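Local coordinates for FEZ-1 protein (Fluoribacter gormanii, PDB 5WCK) that probably hydrolyses beta-lactam antibiotics as a monomeric zinc-dependent metallo-beta-lactamase of subclass B3, at residues L67-A72 and Y91-E96. The protein carries 2 engineered substitutions. Numbering follows the deposited sequence.
Sequences LLISHA and YMVMDE. With ZN (zinc ion), chain D.
The carbonyl oxygen of L67 is held by one true hydrogen bond from the neighbouring parallel strand: M92 N lies 3.0 Å from L67 O, almost exactly on the C=O axis (N-H···O 164°). Y91 CA-H (CA to L67 O 3.5 Å) and the in-plane ring edge at Y91 CD1 (3.5 Å) crowd the same oxygen without counting as hydrogen bonds. Where the chain leaves strand 64-68 after L68 and draws away from strand 90-94, one water replaces the next rung, accepting from I69 N (2.9 Å) and donating to M92 O (2.7 Å). L67 and Y91 extend in the same direction from adjacent strands; with CG anti to the backbone N in both, L67 turns its CD2 branch over one ring face, 4.1 Å from the centroid in a CH-pi contact. V93 CG2 covers the opposite face, offset toward the rim, sandwiching the ring between methyls. I69 comes in at a slant, CG2 at the ring edge (3.8 Å to Y91 OH), its CD1 reaching V93 CG2. On the strands' other side L68 CD2 packs against M92 CB. H71, whose NE2 binds zinc at 2.1 Å, opens the H-x-H-x-D-H motif in the loop after strand 64-68; H71 and H73 serve one zinc, D75 and H76 the other, a hallmark of the metallo-beta-lactamase superfamily.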
ATOM      1  N   LEU A  67       3.346   9.458  -7.774  1.00  5.99           N
ATOM      2  CA  LEU A  67       2.239   8.808  -7.081  1.00  6.01           C
ATOM      3  C   LEU A  67       2.331   7.304  -7.315  1.00  6.46           C
ATOM      4  O   LEU A  67       2.430   6.848  -8.471  1.00  6.24           O
ATOM      5  CB  LEU A  67       0.909   9.339  -7.634  1.00  7.14           C
ATOM      6  CG  LEU A  67      -0.356   8.695  -7.054  1.00  8.18           C
ATOM      7  CD1 LEU A  67      -0.490   8.889  -5.549  1.00  9.12           C
ATOM      8  CD2 LEU A  67      -1.588   9.233  -7.756  1.00  8.82           C
ATOM      9  N   LEU A  68       2.358   6.545  -6.206  1.00  6.06           N
ATOM     10  CA  LEU A  68       2.360   5.079  -6.185  1.00  4.58           C
ATOM     11  C   LEU A  68       1.150   4.608  -5.386  1.00  4.06           C
ATOM     12  O   LEU A  68       0.556   5.396  -4.643  1.00  5.11           O
ATOM     13  CB  LEU A  68       3.636   4.559  -5.513  1.00  5.98           C
ATOM     14  CG  LEU A  68       4.949   5.152  -5.990  1.00  4.85           C
ATOM     15  CD1 LEU A  68       6.094   4.657  -5.125  1.00  6.19           C
ATOM     16  CD2 LEU A  68       5.185   4.843  -7.460  1.00  5.48           C
ATOM     17  N   ILE A  69       0.825   3.324  -5.552  1.00  4.95           N
ATOM     18  CA  ILE A  69      -0.220   2.672  -4.808  1.00  6.09           C
ATOM     19  C   ILE A  69       0.259   1.309  -4.308  1.00  4.91           C
ATOM     20  O   ILE A  69       1.148   0.661  -4.894  1.00  6.53           O
ATOM     21  CB  ILE A  69      -1.508   2.534  -5.630  1.00  5.28           C
ATOM     22  CG1 ILE A  69      -1.291   1.758  -6.930  1.00  7.14           C
ATOM     23  CG2 ILE A  69      -2.133   3.902  -5.855  1.00  5.89           C
ATOM     24  CD1 ILE A  69      -2.559   1.443  -7.710  1.00  8.37           C
ATOM     25  N   SER A  70      -0.413   0.830  -3.251  1.00  4.54           N
ATOM     26  CA  SER A  70      -0.217  -0.540  -2.767  1.00  5.31           C
ATOM     27  C   SER A  70      -0.846  -1.555  -3.733  1.00  5.76           C
ATOM     28  O   SER A  70      -0.262  -2.576  -4.034  1.00  7.43           O
ATOM     29  CB  SER A  70      -0.811  -0.722  -1.395  1.00  5.16           C
ATOM     30  OG  SER A  70      -0.061   0.003  -0.425  1.00  6.20           O
ATOM     31  N   HIS A  71      -2.089  -1.296  -4.129  1.00  4.90           N
ATOM     32  CA  HIS A  71      -2.767  -2.182  -5.064  1.00  4.99           C
ATOM     33  C   HIS A  71      -4.003  -1.477  -5.636  1.00  6.18           C
ATOM     34  O   HIS A  71      -4.466  -0.492  -5.090  1.00  6.40           O
ATOM     35  CB  HIS A  71      -3.107  -3.536  -4.416  1.00  5.03           C
ATOM     36  CG  HIS A  71      -4.127  -3.525  -3.331  1.00  6.12           C
ATOM     37  ND1 HIS A  71      -3.792  -3.561  -1.974  1.00  5.29           N
ATOM     38  CD2 HIS A  71      -5.474  -3.540  -3.382  1.00  6.54           C
ATOM     39  CE1 HIS A  71      -4.901  -3.614  -1.259  1.00  7.94           C
ATOM     40  NE2 HIS A  71      -5.948  -3.613  -2.092  1.00  6.90           N
ATOM     41  N   ALA A  72      -4.515  -2.034  -6.740  1.00  6.12           N
ATOM     42  CA  ALA A  72      -5.589  -1.408  -7.528  1.00  5.60           C
ATOM     43  C   ALA A  72      -6.971  -1.805  -6.995  1.00  8.07           C
ATOM     44  O   ALA A  72      -7.689  -2.564  -7.626  1.00  8.96           O
ATOM     45  CB  ALA A  72      -5.434  -1.766  -8.992  1.00  6.91           C
ATOM     46  N   TYR A  91       2.164   9.010 -12.253  1.00  7.31           N
ATOM     47  CA  TYR A  91       1.512   7.826 -11.657  1.00  8.38           C
ATOM     48  C   TYR A  91       2.214   6.566 -12.169  1.00  7.87           C
ATOM     49  O   TYR A  91       2.246   6.340 -13.344  1.00  9.07           O
ATOM     50  CB  TYR A  91       0.057   7.829 -12.121  1.00  8.12           C
ATOM     51  CG  TYR A  91      -0.913   6.994 -11.329  1.00  9.14           C
ATOM     52  CD1 TYR A  91      -0.593   6.461 -10.102  1.00  8.98           C
ATOM     53  CD2 TYR A  91      -2.169   6.751 -11.832  1.00  7.66           C
ATOM     54  CE1 TYR A  91      -1.509   5.718  -9.383  1.00  7.69           C
ATOM     55  CE2 TYR A  91      -3.097   6.020 -11.124  1.00  9.08           C
ATOM     56  CZ  TYR A  91      -2.779   5.525  -9.879  1.00  7.37           C
ATOM     57  OH  TYR A  91      -3.723   4.814  -9.209  1.00  7.92           O
ATOM     58  N   MET A  92       2.699   5.739 -11.240  1.00  5.89           N
ATOM     59  CA  MET A  92       3.435   4.552 -11.615  1.00  6.53           C
ATOM     60  C   MET A  92       2.759   3.358 -10.929  1.00  7.89           C
ATOM     61  O   MET A  92       2.501   3.387  -9.715  1.00  8.46           O
ATOM     62  CB  MET A  92       4.906   4.648 -11.202  1.00  6.98           C
ATOM     63  CG  MET A  92       5.559   5.952 -11.615  1.00  9.32           C
ATOM     64  SD  MET A  92       7.339   5.910 -11.303  1.00  9.38           S
ATOM     65  CE  MET A  92       7.750   7.561 -11.872  1.00 12.11           C
ATOM     66  N   VAL A  93       2.500   2.313 -11.709  1.00  6.12           N
ATOM     67  CA  VAL A  93       1.667   1.167 -11.292  1.00  5.17           C
ATOM     68  C   VAL A  93       2.272  -0.128 -11.857  1.00  7.10           C
ATOM     69  O   VAL A  93       2.687  -0.215 -13.009  1.00  7.18           O
ATOM     70  CB  VAL A  93       0.197   1.327 -11.723  1.00  5.99           C
ATOM     71  CG1 VAL A  93      -0.626   0.112 -11.347  1.00  7.28           C
ATOM     72  CG2 VAL A  93      -0.445   2.579 -11.171  1.00  7.78           C
ATOM     73  N   MET A  94       2.309  -1.170 -11.009  1.00  6.54           N
ATOM     74  CA  MET A  94       2.713  -2.522 -11.379  1.00  5.34           C
ATOM     75  C   MET A  94       1.860  -3.014 -12.567  1.00  6.14           C
ATOM     76  O   MET A  94       0.642  -2.937 -12.529  1.00  7.34           O
ATOM     77  CB  MET A  94       2.509  -3.458 -10.184  1.00  7.59           C
ATOM     78  CG  MET A  94       3.089  -4.861 -10.340  1.00  7.57           C
ATOM     79  SD  MET A  94       4.894  -4.982 -10.533  1.00  8.49           S
ATOM     80  CE  MET A  94       5.396  -4.554  -8.866  1.00  8.47           C
ATOM     81  N   ASP A  95       2.558  -3.542 -13.580  1.00  7.13           N
ATOM     82  CA  ASP A  95       2.038  -4.044 -14.848  1.00  8.21           C
ATOM     83  C   ASP A  95       0.689  -4.747 -14.662  1.00  8.50           C
ATOM     84  O   ASP A  95      -0.306  -4.383 -15.314  1.00  8.88           O
ATOM     85  CB  ASP A  95       3.088  -4.928 -15.508  1.00  9.26           C
ATOM     86  CG  ASP A  95       2.764  -5.372 -16.930  1.00 24.50           C
ATOM     87  OD1 ASP A  95       1.906  -4.724 -17.578  1.00 28.32           O
ATOM     88  OD2 ASP A  95       3.417  -6.331 -17.394  1.00 40.27           O
ATOM     89  N   GLU A  96       0.654  -5.746 -13.781  1.00  7.86           N
ATOM     90  CA  GLU A  96      -0.511  -6.619 -13.652  1.00  8.04           C
ATOM     91  C   GLU A  96      -1.753  -5.885 -13.136  1.00  6.41           C
ATOM     92  O   GLU A  96      -2.887  -6.412 -13.312  1.00  8.36           O
ATOM     93  CB  GLU A  96      -0.186  -7.795 -12.736  1.00  9.12           C
ATOM     94  CG  GLU A  96       0.780  -8.822 -13.334  1.00 10.31           C
ATOM     95  CD  GLU A  96       2.280  -8.524 -13.318  1.00 14.63           C
ATOM     96  OE1 GLU A  96       2.704  -7.398 -12.886  1.00 15.22           O
ATOM     97  OE2 GLU A  96       3.059  -9.408 -13.764  1.00 21.74           O
TER
HETATM   98 ZN    ZN D 302      -7.797  -4.459  -1.619  1.00  8.50          ZN
HETATM   99  O   HOH W   1       2.393   1.856  -7.498  1.00  5.69           O
HETATM  100  O   HOH W   2      -8.568  -3.204  -0.314  1.00 18.67           O